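Local coordinates for S-M checkpoint control protein RAD4 (Schizosaccharomyces pombe, PDB 4BMD) that is essential for DNA replication and the checkpoint coupling S and M phases, binding phosphorylated crb2 through BRCT domains 1 and 2, this piece holding domains 3 and 4, at residues Val53-Tyr58 / Ala95-Arg100. Numbering follows the deposited sequence. Where two conformers were deposited one is given.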
# COMPACT_ATOMS: atom_id res chain seq x y z
N VAL A 53 -14.26 9.81 0.52
CA VAL A 53 -13.44 10.62 -0.38
C VAL A 53 -12.28 9.76 -0.88
O VAL A 53 -11.54 9.20 -0.08
CB VAL A 53 -12.90 11.87 0.32
CG1 VAL A 53 -11.86 12.56 -0.55
CG2 VAL A 53 -14.03 12.83 0.67
N VAL A 54 -12.14 9.67 -2.19
CA VAL A 54 -11.11 8.83 -2.79
C VAL A 54 -9.95 9.66 -3.36
O VAL A 54 -10.16 10.60 -4.12
CB VAL A 54 -11.69 7.92 -3.89
CG1 VAL A 54 -10.63 6.95 -4.39
CG2 VAL A 54 -12.89 7.16 -3.36
N ILE A 55 -8.73 9.29 -2.96
CA ILE A 55 -7.52 9.99 -3.37
C ILE A 55 -6.67 9.02 -4.20
O ILE A 55 -6.68 7.82 -3.95
CB ILE A 55 -6.72 10.43 -2.13
CG1 ILE A 55 -7.62 11.18 -1.15
CG2 ILE A 55 -5.52 11.28 -2.51
CD1 ILE A 55 -8.21 12.45 -1.71
N PRO A 56 -5.95 9.53 -5.21
CA PRO A 56 -4.98 8.66 -5.88
C PRO A 56 -3.88 8.22 -4.91
O PRO A 56 -3.46 9.01 -4.06
CB PRO A 56 -4.41 9.54 -6.99
CG PRO A 56 -4.80 10.94 -6.64
CD PRO A 56 -6.09 10.82 -5.90
N HIS A 57 -3.43 6.98 -5.03
CA HIS A 57 -2.46 6.41 -4.09
C HIS A 57 -1.11 7.13 -4.14
O HIS A 57 -0.34 7.09 -3.18
CB HIS A 57 -2.26 4.92 -4.36
CG HIS A 57 -1.61 4.62 -5.67
ND1 HIS A 57 -2.32 4.29 -6.80
CD2 HIS A 57 -0.30 4.59 -6.03
CE1 HIS A 57 -1.49 4.07 -7.80
NE2 HIS A 57 -0.26 4.25 -7.36
N TYR A 58 -0.83 7.78 -5.26
CA TYR A 58 0.45 8.46 -5.46
C TYR A 58 0.40 9.93 -5.07
O TYR A 58 1.41 10.63 -5.16
CB TYR A 58 0.90 8.32 -6.92
CG TYR A 58 -0.16 8.71 -7.92
CD1 TYR A 58 -0.32 10.03 -8.33
CD2 TYR A 58 -1.01 7.76 -8.47
CE1 TYR A 58 -1.29 10.39 -9.24
CE2 TYR A 58 -1.99 8.10 -9.38
CZ TYR A 58 -2.12 9.42 -9.77
OH TYR A 58 -3.09 9.77 -10.68
N ALA A 95 -4.40 1.40 2.22
CA ALA A 95 -5.72 1.80 1.74
C ALA A 95 -5.99 3.27 2.05
O ALA A 95 -7.00 3.82 1.61
CB ALA A 95 -6.79 0.91 2.34
N LYS A 96 -5.09 3.88 2.80
CA LYS A 96 -5.18 5.30 3.11
C LYS A 96 -4.07 6.04 2.38
O LYS A 96 -3.10 5.42 1.94
CB LYS A 96 -5.03 5.53 4.62
CG LYS A 96 -6.25 5.15 5.43
CD LYS A 96 -6.03 5.41 6.91
CE LYS A 96 -4.86 4.60 7.44
NZ LYS A 96 -5.09 3.13 7.30
N PRO A 97 -4.21 7.37 2.23
CA PRO A 97 -3.11 8.17 1.69
C PRO A 97 -1.86 7.98 2.54
O PRO A 97 -1.92 8.15 3.76
CB PRO A 97 -3.62 9.60 1.82
CG PRO A 97 -5.10 9.47 1.74
CD PRO A 97 -5.43 8.18 2.43
N PHE A 98 -0.75 7.62 1.91
CA PHE A 98 0.47 7.30 2.64
C PHE A 98 1.70 7.94 2.02
O PHE A 98 2.71 8.12 2.70
CB PHE A 98 0.66 5.78 2.71
CG PHE A 98 0.79 5.12 1.37
CD1 PHE A 98 2.02 5.04 0.72
CD2 PHE A 98 -0.31 4.56 0.75
CE1 PHE A 98 2.14 4.44 -0.51
CE2 PHE A 98 -0.20 3.95 -0.49
CZ PHE A 98 1.03 3.89 -1.12
N PHE A 99 1.63 8.26 0.74
CA PHE A 99 2.80 8.72 0.01
C PHE A 99 3.33 10.08 0.47
O PHE A 99 2.61 11.07 0.50
CB PHE A 99 2.55 8.75 -1.50
CG PHE A 99 3.71 9.29 -2.28
CD1 PHE A 99 4.88 8.56 -2.40
CD2 PHE A 99 3.64 10.54 -2.89
CE1 PHE A 99 5.96 9.06 -3.12
CE2 PHE A 99 4.71 11.04 -3.60
CZ PHE A 99 5.87 10.30 -3.72
N ARG A 100 4.61 10.10 0.82
CA ARG A 100 5.30 11.32 1.20
C ARG A 100 6.62 11.43 0.45
O ARG A 100 7.50 10.58 0.62
CB ARG A 100 5.54 11.37 2.71
CG ARG A 100 4.28 11.53 3.55
CD ARG A 100 4.61 11.54 5.03
NE ARG A 100 3.45 11.87 5.85
CZ ARG A 100 2.58 10.98 6.31
NH1 ARG A 100 2.73 9.69 6.03
NH2 ARG A 100 1.55 11.37 7.05
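His57 and Pro97 come within 6.1 Å of each other at CA, and Tyr58 CA lies 6.0 Å from Phe99 CA, so one residue step in 53-58 is matched by two in 95-100, where strand 52-55 has given way to loop. Val53, Val54 and Ile55 spend their backbone hydrogen bonds in the parallel sheet, where their strand runs between 17-20 and 71-73; none links them to 95-100, and the contact rests on van der Waals packing.

Ile55 and Pro97 meet through CG1 and CG at 4.2 Å, their side chains crossing at about a right angle. The carbonyl oxygen of His57 touches two aromatic residues: it lies over one face of the Phe98 ring, 4.0 Å from CZ, and 3.7 Å from Phe99 CB. Phe99 CG is anti to the backbone N (chi1 177°), and Tyr58 O approaches the Phe99 ring obliquely, 3.2 Å from CD2. An alanine at Phe99 would keep the CB contact with His57 O but would probably leave Tyr58 O without its ring neighbour and open a gap beside that turn.

The imidazole of His57 hydrogen-bonds through ND1 to Glu74 and stacks on Trp75, both of helix 74-82, while Pro97 and Ile55 also touch Thr71 of strand 71-73. Phe98 reaches Asn73 of that strand and Ala128 of helix 119-131. His57 and Phe98 both touch Ile131 of the same helix, so the connection between the BRCT 3 and BRCT 4 folds packs on the end of strand 52-55 of the first, where both segments meet a helix of the second.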